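PDB 2ACA: putative adenylate cyclase from Vibrio parahaemolyticus, which is probably a class IV adenylate cyclase of the CYTH family, which would convert ATP into cyclic AMP and pyrophosphate. Local coordinates for residues Y17-H22 and I125-L130; D45-T50 and R173-I178; L62-I67 and K73-K78; F118-F123 and V157-Q162. All coordinates share one frame; numbering follows the deposited sequence.

Interaction 1 (Y17-H22 and I125-L130); sequences YRVKNH and ITLDFL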
# COMPACT_ATOMS: atom_id res chain seq x y z
N TYR A 17 27.86 5.82 -3.92
CA TYR A 17 29.27 5.61 -4.16
C TYR A 17 29.56 4.18 -4.55
O TYR A 17 28.79 3.27 -4.26
CB TYR A 17 30.10 5.93 -2.91
CG TYR A 17 30.10 7.38 -2.49
CD1 TYR A 17 29.08 7.88 -1.68
CD2 TYR A 17 31.12 8.25 -2.88
CE1 TYR A 17 29.08 9.21 -1.28
CE2 TYR A 17 31.12 9.58 -2.48
CZ TYR A 17 30.10 10.06 -1.67
OH TYR A 17 30.11 11.37 -1.25
N ARG A 18 30.69 4.01 -5.22
CA ARG A 18 31.16 2.71 -5.66
C ARG A 18 32.10 2.29 -4.53
O ARG A 18 32.95 3.08 -4.12
CB ARG A 18 31.94 2.88 -6.94
CG ARG A 18 32.03 1.68 -7.85
CD ARG A 18 32.76 2.15 -9.08
NE ARG A 18 32.53 3.58 -9.28
CZ ARG A 18 33.28 4.37 -10.04
NH1 ARG A 18 34.31 3.86 -10.69
NH2 ARG A 18 32.99 5.67 -10.14
N VAL A 19 31.94 1.08 -4.00
CA VAL A 19 32.81 0.62 -2.92
C VAL A 19 33.71 -0.51 -3.44
O VAL A 19 33.23 -1.60 -3.75
CB VAL A 19 31.98 0.06 -1.73
CG1 VAL A 19 32.90 -0.31 -0.57
CG2 VAL A 19 30.96 1.07 -1.31
N LYS A 20 35.01 -0.26 -3.52
CA LYS A 20 35.92 -1.27 -4.02
C LYS A 20 36.43 -2.25 -2.96
O LYS A 20 37.09 -3.21 -3.29
CB LYS A 20 37.09 -0.59 -4.75
CG LYS A 20 36.64 0.20 -5.98
CD LYS A 20 37.82 0.79 -6.76
CE LYS A 20 38.51 1.90 -5.98
NZ LYS A 20 39.62 2.52 -6.76
N ASN A 21 36.09 -2.02 -1.69
CA ASN A 21 36.55 -2.91 -0.62
C ASN A 21 35.47 -3.12 0.44
O ASN A 21 35.18 -2.22 1.24
CB ASN A 21 37.82 -2.34 0.01
CG ASN A 21 38.67 -3.40 0.68
OD1 ASN A 21 39.81 -3.13 1.08
ND2 ASN A 21 38.13 -4.60 0.82
N HIS A 22 34.87 -4.30 0.47
CA HIS A 22 33.80 -4.57 1.42
C HIS A 22 34.25 -4.57 2.87
O HIS A 22 33.95 -3.65 3.64
CB HIS A 22 33.12 -5.91 1.09
CG HIS A 22 31.96 -6.23 1.99
ND1 HIS A 22 32.13 -6.63 3.30
CD2 HIS A 22 30.63 -6.21 1.77
CE1 HIS A 22 30.94 -6.83 3.85
NE2 HIS A 22 30.01 -6.59 2.94
N ILE A 125 23.04 4.33 5.99
CA ILE A 125 24.15 3.85 5.19
C ILE A 125 23.71 2.56 4.53
O ILE A 125 23.37 1.60 5.22
CB ILE A 125 25.40 3.55 6.04
CG1 ILE A 125 25.90 4.82 6.74
CG2 ILE A 125 26.48 2.96 5.15
CD1 ILE A 125 27.19 4.61 7.51
N THR A 126 23.71 2.54 3.20
CA THR A 126 23.31 1.35 2.46
C THR A 126 24.49 0.72 1.72
O THR A 126 25.23 1.40 1.00
CB THR A 126 22.19 1.69 1.43
OG1 THR A 126 21.03 2.17 2.13
CG2 THR A 126 21.78 0.46 0.62
N LEU A 127 24.66 -0.59 1.89
CA LEU A 127 25.73 -1.30 1.21
C LEU A 127 25.09 -2.35 0.30
O LEU A 127 24.40 -3.26 0.78
CB LEU A 127 26.67 -1.95 2.24
CG LEU A 127 27.86 -2.72 1.67
CD1 LEU A 127 28.74 -1.76 0.88
CD2 LEU A 127 28.68 -3.37 2.79
N ASP A 128 25.31 -2.23 -1.00
CA ASP A 128 24.73 -3.14 -1.98
C ASP A 128 25.76 -3.93 -2.76
O ASP A 128 26.90 -3.50 -2.93
CB ASP A 128 23.87 -2.36 -2.98
CG ASP A 128 22.68 -1.70 -2.34
OD1 ASP A 128 22.12 -0.77 -2.96
OD2 ASP A 128 22.31 -2.11 -1.22
N PHE A 129 25.34 -5.08 -3.27
CA PHE A 129 26.22 -5.91 -4.08
C PHE A 129 25.50 -6.44 -5.30
O PHE A 129 24.64 -7.33 -5.21
CB PHE A 129 26.76 -7.10 -3.30
CG PHE A 129 27.46 -8.12 -4.17
CD1 PHE A 129 28.62 -7.79 -4.85
CD2 PHE A 129 26.92 -9.39 -4.34
CE1 PHE A 129 29.25 -8.71 -5.69
CE2 PHE A 129 27.53 -10.31 -5.17
CZ PHE A 129 28.69 -9.97 -5.85
N LEU A 130 25.83 -5.90 -6.46
CA LEU A 130 25.22 -6.38 -7.68
C LEU A 130 26.17 -7.40 -8.27
O LEU A 130 27.29 -7.07 -8.67
CB LEU A 130 24.99 -5.25 -8.66
CG LEU A 130 23.54 -4.85 -8.91
CD1 LEU A 130 22.92 -4.27 -7.66
CD2 LEU A 130 23.55 -3.84 -10.04
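L127 holds out one methyl to V19 and the other to H22, packing the end of strand 11-19 and the first residue of helix 22-30 against strand 123-130 of the antiparallel CYTH sheet. The two strands are not sheet neighbours: strand 134-143 runs between them, V19 pairing by backbone with H135, and the CA atoms of V19 and L127 stand 8.4 Å apart. Their side chains therefore bridge on one face of the sheet, the face on which F25 of helix 22-30 also packs against both. The reach of L127 comes from its torsions: CG lies anti to the backbone N (chi1 -179°), and chi2 of 62° turns the fork so that CD1 points to V19 and CD2 to H22. CD1 meets V19 CG2 at 4.2 Å, a loose methyl contact. H22, just after the N-cap position held by N21, swings its imidazole back to the strand. Its ring also meets that of H135, the two planes about 75° apart. The neighbour of L127, D128, turns to the far face and forms a salt bridge with R115. At the imidazole, L127 CD2 sits obliquely beside the ring, 3.5 Å from H22 NE2 and 3.6 Å from H22 CD2.

Interaction 2 (D45-T50 and R173-I178); sequences DWFYDT and RSYKEI. With PO4 (phosphate ion), chain C.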
# COMPACT_ATOMS: atom_id res chain seq x y z
N ASP A 45 13.14 -5.58 -6.70
CA ASP A 45 12.42 -4.38 -7.08
C ASP A 45 11.68 -4.61 -8.39
O ASP A 45 12.20 -5.23 -9.33
CB ASP A 45 13.38 -3.19 -7.22
CG ASP A 45 13.98 -2.76 -5.89
OD1 ASP A 45 14.98 -3.37 -5.47
OD2 ASP A 45 13.43 -1.83 -5.26
N TRP A 46 10.45 -4.13 -8.43
CA TRP A 46 9.60 -4.24 -9.60
C TRP A 46 9.22 -2.82 -9.99
O TRP A 46 8.51 -2.16 -9.23
CB TRP A 46 8.33 -5.02 -9.27
CG TRP A 46 8.54 -6.48 -9.06
CD1 TRP A 46 8.45 -7.46 -10.00
CD2 TRP A 46 8.82 -7.14 -7.82
NE1 TRP A 46 8.64 -8.69 -9.43
CE2 TRP A 46 8.88 -8.53 -8.09
CE3 TRP A 46 9.03 -6.70 -6.51
CZ2 TRP A 46 9.14 -9.48 -7.10
CZ3 TRP A 46 9.28 -7.64 -5.52
CH2 TRP A 46 9.34 -9.02 -5.82
N PHE A 47 9.69 -2.35 -11.13
CA PHE A 47 9.36 -1.00 -11.59
C PHE A 47 8.13 -1.06 -12.50
O PHE A 47 8.04 -1.93 -13.37
CB PHE A 47 10.53 -0.38 -12.36
CG PHE A 47 11.77 -0.19 -11.53
CD1 PHE A 47 12.45 -1.29 -11.02
CD2 PHE A 47 12.23 1.09 -11.24
CE1 PHE A 47 13.59 -1.12 -10.22
CE2 PHE A 47 13.36 1.27 -10.44
CZ PHE A 47 14.04 0.17 -9.93
N TYR A 48 7.21 -0.12 -12.30
CA TYR A 48 5.99 -0.08 -13.10
C TYR A 48 5.78 1.21 -13.88
O TYR A 48 6.31 2.26 -13.53
CB TYR A 48 4.75 -0.26 -12.22
CG TYR A 48 4.63 -1.62 -11.59
CD1 TYR A 48 5.39 -1.96 -10.48
CD2 TYR A 48 3.74 -2.56 -12.10
CE1 TYR A 48 5.27 -3.21 -9.90
CE2 TYR A 48 3.61 -3.81 -11.52
CZ TYR A 48 4.38 -4.12 -10.42
OH TYR A 48 4.27 -5.36 -9.85
N ASP A 49 4.97 1.10 -14.93
CA ASP A 49 4.61 2.23 -15.76
C ASP A 49 3.49 1.82 -16.71
O ASP A 49 3.21 0.63 -16.87
CB ASP A 49 5.81 2.76 -16.55
CG ASP A 49 5.68 4.24 -16.89
OD1 ASP A 49 4.54 4.74 -16.89
OD2 ASP A 49 6.71 4.91 -17.14
N THR A 50 2.84 2.79 -17.34
CA THR A 50 1.76 2.51 -18.27
C THR A 50 2.36 2.10 -19.62
O THR A 50 3.58 2.12 -19.80
CB THR A 50 0.88 3.75 -18.48
OG1 THR A 50 1.65 4.78 -19.11
CG2 THR A 50 0.37 4.27 -17.14
N ARG A 173 25.28 7.14 -11.96
CA ARG A 173 24.32 6.29 -12.64
C ARG A 173 23.49 5.58 -11.57
O ARG A 173 24.03 4.95 -10.67
CB ARG A 173 25.06 5.26 -13.51
CG ARG A 173 25.79 5.84 -14.70
CD ARG A 173 26.58 4.76 -15.40
NE ARG A 173 27.62 4.20 -14.54
CZ ARG A 173 28.35 3.14 -14.85
NH1 ARG A 173 28.17 2.51 -16.01
NH2 ARG A 173 29.28 2.70 -14.01
N SER A 174 22.17 5.71 -11.67
CA SER A 174 21.31 5.09 -10.67
C SER A 174 21.04 3.62 -11.00
O SER A 174 21.28 3.18 -12.12
CB SER A 174 20.00 5.86 -10.57
OG SER A 174 20.23 7.25 -10.63
N TYR A 175 20.53 2.90 -10.00
CA TYR A 175 20.20 1.49 -10.13
C TYR A 175 19.51 1.20 -11.47
O TYR A 175 20.08 0.56 -12.36
CB TYR A 175 19.28 1.10 -8.96
CG TYR A 175 19.00 -0.37 -8.83
CD1 TYR A 175 19.98 -1.32 -9.13
CD2 TYR A 175 17.77 -0.82 -8.34
CE1 TYR A 175 19.74 -2.67 -8.95
CE2 TYR A 175 17.53 -2.18 -8.15
CZ TYR A 175 18.52 -3.10 -8.46
OH TYR A 175 18.32 -4.44 -8.25
N LYS A 176 18.28 1.70 -11.59
CA LYS A 176 17.49 1.54 -12.81
C LYS A 176 18.10 2.40 -13.89
O LYS A 176 18.30 1.96 -15.03
CB LYS A 176 16.06 2.02 -12.62
CG LYS A 176 15.23 1.99 -13.91
CD LYS A 176 14.17 3.08 -13.90
CE LYS A 176 13.01 2.74 -14.83
NZ LYS A 176 11.96 3.79 -14.73
N GLU A 177 18.34 3.65 -13.50
CA GLU A 177 18.92 4.63 -14.39
C GLU A 177 20.04 3.98 -15.15
O GLU A 177 20.45 4.47 -16.20
CB GLU A 177 19.36 5.86 -13.59
CG GLU A 177 18.18 6.73 -13.12
CD GLU A 177 17.00 5.90 -12.61
OE1 GLU A 177 17.22 5.04 -11.73
OE2 GLU A 177 15.86 6.12 -13.08
N ILE A 178 20.54 2.86 -14.61
CA ILE A 178 21.56 2.08 -15.30
C ILE A 178 22.03 0.73 -14.84
O ILE A 178 22.67 0.52 -13.80
CB ILE A 178 22.79 2.95 -15.68
CG1 ILE A 178 22.72 3.17 -17.19
CG2 ILE A 178 24.14 2.27 -15.31
CD1 ILE A 178 23.73 4.10 -17.72
P PO4 C . 18.53 4.75 -7.09
O1 PO4 C . 17.12 5.04 -6.73
O2 PO4 C . 19.18 4.01 -5.98
O3 PO4 C . 19.26 6.02 -7.33
O4 PO4 C . 18.56 3.92 -8.33
O HOH W 1 16.65 -5.13 -6.42
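F47 on strand 35-49 faces K176 in the irregular segment 173-178, their CA atoms 8.6 Å apart, too far for backbone pairing; the backbone of 45-49 pairs instead with strands 61-68 and 106-120. The contact is thus made by side chains. F47 is touched by two of them. Y175 CD2 comes in at the ring edge, near its plane, 4.2 Å from F47 CZ. K176, poorly ordered, runs extended past the same ring in the opposite sense, K176 CB lying 3.6 Å from F47 CE2. A chi1 of -172° carries the Y175 phenol toward D45. Here the two polar groups do not meet directly: a water donates to D45 OD1 at 2.6 Å and accepts from Y175 OH at 2.6 Å. The carboxylate stands nearly upright to the phenol ring, the planes 79° apart, while D45 OD2 is taken by a salt bridge to R65. K113 adds a cation-pi contact to the Y175 ring. At the backbone end of the tyrosine, Y175 N gives a weak hydrogen bond of 2.8 Å to O4 of a phosphate ion, probably picked up from the crystallisation liquor. A carboxylate–water–tyrosine bridge beside arginine, lysine and bound phosphate is consistent with the lining of the CYTH tunnel, which in relatives binds triphosphate substrates.

Interaction 3 (L62-I67 and K73-K78); sequences LVLREI and KLWIVK. With PO4 (phosphate ion), chain D.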
# COMPACT_ATOMS: atom_id res chain seq x y z
N LEU A 62 7.75 4.33 -10.25
CA LEU A 62 6.79 3.65 -9.39
C LEU A 62 7.40 2.29 -9.10
O LEU A 62 7.68 1.53 -10.01
CB LEU A 62 5.46 3.49 -10.13
CG LEU A 62 4.39 2.58 -9.54
CD1 LEU A 62 3.95 3.05 -8.17
CD2 LEU A 62 3.19 2.56 -10.50
N VAL A 63 7.61 1.98 -7.83
CA VAL A 63 8.25 0.72 -7.48
C VAL A 63 7.61 -0.08 -6.35
O VAL A 63 7.16 0.48 -5.35
CB VAL A 63 9.74 0.99 -7.08
CG1 VAL A 63 10.42 -0.31 -6.64
CG2 VAL A 63 10.49 1.63 -8.26
N LEU A 64 7.56 -1.39 -6.52
CA LEU A 64 7.10 -2.28 -5.47
C LEU A 64 8.43 -2.92 -5.05
O LEU A 64 9.23 -3.32 -5.91
CB LEU A 64 6.11 -3.31 -6.01
CG LEU A 64 4.68 -2.76 -6.23
CD1 LEU A 64 3.71 -3.88 -6.59
CD2 LEU A 64 4.21 -2.07 -4.95
N ARG A 65 8.68 -2.99 -3.75
CA ARG A 65 9.95 -3.54 -3.27
C ARG A 65 9.77 -4.47 -2.09
O ARG A 65 9.02 -4.17 -1.18
CB ARG A 65 10.90 -2.39 -2.89
CG ARG A 65 12.12 -2.79 -2.06
CD ARG A 65 12.96 -1.56 -1.67
NE ARG A 65 13.41 -0.81 -2.84
CZ ARG A 65 14.02 0.38 -2.79
NH1 ARG A 65 14.25 0.96 -1.62
NH2 ARG A 65 14.40 0.98 -3.91
N GLU A 66 10.48 -5.59 -2.13
CA GLU A 66 10.43 -6.59 -1.06
C GLU A 66 11.85 -6.95 -0.64
O GLU A 66 12.72 -7.21 -1.48
CB GLU A 66 9.69 -7.84 -1.53
CG GLU A 66 9.73 -8.98 -0.52
CD GLU A 66 8.87 -10.16 -0.94
OE1 GLU A 66 9.04 -10.67 -2.06
OE2 GLU A 66 8.02 -10.60 -0.13
N ILE A 67 12.07 -6.96 0.67
CA ILE A 67 13.37 -7.28 1.24
C ILE A 67 13.19 -8.49 2.13
O ILE A 67 12.41 -8.47 3.09
CB ILE A 67 13.91 -6.08 2.06
CG1 ILE A 67 14.05 -4.85 1.15
CG2 ILE A 67 15.26 -6.43 2.68
CD1 ILE A 67 14.43 -3.58 1.87
N LYS A 73 8.32 -4.64 2.92
CA LYS A 73 7.67 -4.51 1.62
C LYS A 73 7.19 -3.08 1.45
O LYS A 73 6.46 -2.56 2.30
CB LYS A 73 6.51 -5.51 1.53
CG LYS A 73 7.01 -6.94 1.61
CD LYS A 73 5.90 -7.99 1.70
CE LYS A 73 5.22 -7.97 3.05
NZ LYS A 73 4.43 -9.23 3.26
N LEU A 74 7.58 -2.46 0.35
CA LEU A 74 7.23 -1.07 0.13
C LEU A 74 6.63 -0.74 -1.21
O LEU A 74 6.86 -1.43 -2.20
CB LEU A 74 8.47 -0.18 0.32
CG LEU A 74 9.19 -0.25 1.68
CD1 LEU A 74 10.68 -0.02 1.48
CD2 LEU A 74 8.61 0.79 2.63
N TRP A 75 5.85 0.32 -1.23
CA TRP A 75 5.24 0.85 -2.43
C TRP A 75 5.95 2.21 -2.49
O TRP A 75 5.87 3.00 -1.56
CB TRP A 75 3.71 0.97 -2.23
CG TRP A 75 3.01 1.87 -3.18
CD1 TRP A 75 3.44 2.28 -4.41
CD2 TRP A 75 1.73 2.48 -2.98
NE1 TRP A 75 2.51 3.11 -4.98
CE2 TRP A 75 1.45 3.25 -4.13
CE3 TRP A 75 0.79 2.44 -1.93
CZ2 TRP A 75 0.27 3.98 -4.26
CZ3 TRP A 75 -0.38 3.17 -2.07
CH2 TRP A 75 -0.64 3.94 -3.23
N ILE A 76 6.68 2.45 -3.58
CA ILE A 76 7.48 3.67 -3.72
C ILE A 76 7.26 4.49 -4.98
O ILE A 76 7.09 3.94 -6.06
CB ILE A 76 9.01 3.36 -3.74
CG1 ILE A 76 9.37 2.35 -2.65
CG2 ILE A 76 9.82 4.65 -3.63
CD1 ILE A 76 9.01 2.76 -1.29
N VAL A 77 7.31 5.81 -4.83
CA VAL A 77 7.23 6.70 -5.98
C VAL A 77 8.30 7.78 -5.83
O VAL A 77 8.32 8.52 -4.84
CB VAL A 77 5.86 7.35 -6.13
CG1 VAL A 77 5.89 8.28 -7.32
CG2 VAL A 77 4.80 6.29 -6.33
N LYS A 78 9.20 7.86 -6.81
CA LYS A 78 10.28 8.84 -6.80
C LYS A 78 10.05 9.89 -7.88
O LYS A 78 9.51 9.58 -8.95
CB LYS A 78 11.63 8.17 -7.04
CG LYS A 78 12.14 7.33 -5.89
CD LYS A 78 13.47 6.67 -6.24
CE LYS A 78 14.05 5.87 -5.08
NZ LYS A 78 14.49 6.73 -3.95
P PO4 D . 17.06 3.42 -2.67
O1 PO4 D . 17.36 2.82 -4.00
O2 PO4 D . 17.53 4.83 -2.65
O3 PO4 D . 17.75 2.65 -1.61
O4 PO4 D . 15.59 3.38 -2.43
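Strands 61-68 and 72-78 form an antiparallel beta hairpin in the CYTH sheet, set between strands 35-49 and 85-89. Segments 62-67 and 73-78 run at 163° to each other, V63 with I76 and R65 with L74 being the hydrogen-bonded pairs; V63 N to I76 O and I76 N to V63 O are both 2.7 Å. L62, L64, W75 and V77 share one face. There L62 CD1 reaches the indole edge, near its plane and 3.5 Å from W75 NE1, and also touches V77 CG2 at 3.8 Å. W75 NE1 is buried with no polar partner in the model, and the indole stacks on W75 of the second subunit, placing this face at the dimer interface. On the other face R65 and L74 lie side by side. The R65 chain bends at chi3 (-58°), presenting the guanidinium edge to a phosphate ion, probably from the crystallisation liquor: O4 lies in its plane, 2.9 Å from R65 NH1 and 3.1 Å from R65 NH2. R65 NE, already paired with D45, also makes a salt bridge with E43. Carboxylates at NE and the ion at NH1 and NH2 would together fix the group's rotation, consistent with the anion-binding interior of CYTH proteins, where such a cation would probably meet substrate phosphates.

Interaction 4 (F118-F123 and V157-Q162); sequences FFVGEF and VALAQQ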
# COMPACT_ATOMS: atom_id res chain seq x y z
N PHE A 118 22.39 0.35 7.49
CA PHE A 118 22.80 0.68 8.85
C PHE A 118 22.41 2.10 9.21
O PHE A 118 22.19 2.93 8.33
CB PHE A 118 24.31 0.55 9.00
CG PHE A 118 24.86 -0.77 8.55
CD1 PHE A 118 25.28 -0.93 7.24
CD2 PHE A 118 24.94 -1.84 9.42
CE1 PHE A 118 25.79 -2.14 6.80
CE2 PHE A 118 25.45 -3.06 8.99
CZ PHE A 118 25.87 -3.21 7.68
N PHE A 119 22.34 2.36 10.51
CA PHE A 119 21.98 3.67 11.01
C PHE A 119 23.16 4.29 11.76
O PHE A 119 23.88 3.60 12.48
CB PHE A 119 20.79 3.56 11.98
CG PHE A 119 19.49 3.15 11.34
CD1 PHE A 119 18.42 2.73 12.13
CD2 PHE A 119 19.32 3.20 9.96
CE1 PHE A 119 17.20 2.37 11.55
CE2 PHE A 119 18.10 2.85 9.38
CZ PHE A 119 17.04 2.43 10.18
N VAL A 120 23.35 5.59 11.58
CA VAL A 120 24.41 6.34 12.26
C VAL A 120 23.76 7.69 12.48
O VAL A 120 23.84 8.58 11.63
CB VAL A 120 25.66 6.50 11.38
CG1 VAL A 120 26.66 7.42 12.07
CG2 VAL A 120 26.31 5.15 11.13
N GLY A 121 23.11 7.84 13.63
CA GLY A 121 22.42 9.07 13.92
C GLY A 121 21.11 8.98 13.17
O GLY A 121 20.38 8.00 13.30
N GLU A 122 20.80 10.00 12.37
CA GLU A 122 19.58 10.00 11.58
C GLU A 122 19.92 9.69 10.13
O GLU A 122 19.04 9.64 9.27
CB GLU A 122 18.89 11.37 11.67
CG GLU A 122 19.69 12.51 11.06
CD GLU A 122 18.99 13.85 11.21
OE1 GLU A 122 17.82 13.96 10.77
OE2 GLU A 122 19.60 14.79 11.76
N PHE A 123 21.21 9.49 9.87
CA PHE A 123 21.68 9.19 8.53
C PHE A 123 21.69 7.69 8.27
O PHE A 123 21.99 6.90 9.16
CB PHE A 123 23.07 9.77 8.33
CG PHE A 123 23.13 11.26 8.47
CD1 PHE A 123 22.44 12.08 7.59
CD2 PHE A 123 23.84 11.84 9.52
CE1 PHE A 123 22.46 13.47 7.75
CE2 PHE A 123 23.87 13.22 9.68
CZ PHE A 123 23.17 14.04 8.79
N VAL A 157 28.22 14.20 2.82
CA VAL A 157 29.55 14.13 2.22
C VAL A 157 30.55 13.92 3.35
O VAL A 157 31.46 13.10 3.25
CB VAL A 157 29.91 15.42 1.45
CG1 VAL A 157 31.32 15.32 0.88
CG2 VAL A 157 28.91 15.67 0.33
N ALA A 158 30.35 14.65 4.45
CA ALA A 158 31.22 14.53 5.61
C ALA A 158 31.24 13.08 6.06
O ALA A 158 32.31 12.47 6.21
CB ALA A 158 30.71 15.42 6.74
N LEU A 159 30.05 12.52 6.28
CA LEU A 159 29.93 11.14 6.70
C LEU A 159 30.63 10.23 5.69
O LEU A 159 31.38 9.33 6.06
CB LEU A 159 28.45 10.75 6.82
CG LEU A 159 28.13 9.33 7.33
CD1 LEU A 159 28.73 9.13 8.71
CD2 LEU A 159 26.62 9.13 7.37
N ALA A 160 30.38 10.48 4.41
CA ALA A 160 30.99 9.69 3.35
C ALA A 160 32.51 9.71 3.48
O ALA A 160 33.17 8.69 3.29
CB ALA A 160 30.57 10.23 1.98
N GLN A 161 33.05 10.88 3.80
CA GLN A 161 34.49 11.05 3.95
C GLN A 161 35.05 10.16 5.05
O GLN A 161 36.22 9.76 5.00
CB GLN A 161 34.83 12.51 4.26
CG GLN A 161 34.44 13.49 3.15
CD GLN A 161 35.00 14.89 3.37
OE1 GLN A 161 34.87 15.46 4.46
NE2 GLN A 161 35.61 15.45 2.34
N GLN A 162 34.22 9.84 6.03
CA GLN A 162 34.65 8.98 7.13
C GLN A 162 35.00 7.58 6.63
O GLN A 162 35.86 6.90 7.20
CB GLN A 162 33.55 8.89 8.20
CG GLN A 162 33.27 10.22 8.91
CD GLN A 162 32.31 10.08 10.08
OE1 GLN A 162 32.55 9.29 11.00
NE2 GLN A 162 31.23 10.86 10.07
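V120 and F123 bracket a type II' beta turn that faces the helical segment 157-162, the CA atoms of F123 and L159 lying 8.7 Å apart. Backbone hydrogen bonds close the turn in both directions, V120 N to F123 O at 3.1 Å and F123 N to V120 O at 3.3 Å, and G121 takes the positive phi (80°) that its first corner requires. Across the gap L159 is the one helix residue to touch. Its chi1 of -177° leaves CG beside the carbonyl carbon, the leucine is directed at the turn, and its fork straddles the two ends: L159 CD1 nears V120 CG1 at 4.3 Å, and L159 CD2 presses on F123 CB at 3.7 Å. In fold terms, helix 152-162 packs here over the hairpin of strands 106-120 and 123-130 in the CYTH sheet, with L159 also resting on F139 of the next strand. F123 meets L159 chiefly through its CB; the leucine methyl lies oblique to the phenyl ring. F123 also touches Y152 and R155, seven and four residues before L159, and packs on I141. CG of the poorly ordered E122 lies over one face of the F123 ring, 4.2 Å above its plane.

In the fold
From the N terminus, 17-22 opens interaction 1, 45-50 opens interaction 2, and 62-67 turns back almost at once on 73-78, so the hairpin of interaction 3 falls within the spans of both. Segment 118-123 opens interaction 4; 125-130, 157-162 and 173-178 then complete interactions 1, 4 and 2. Interaction 1 therefore crosses interactions 2 and 4, whereas interaction 4 lies wholly between the segments of interaction 2. On one shared sheet, interaction 1 ties strand 11-19 and the start of helix 22-30 to strand 123-130, interaction 2 the C-terminal segment to strand 35-49, and interaction 4 helix 152-162 to the turn after strand 106-120. L130 packs on Y175, connecting interactions 1 and 2.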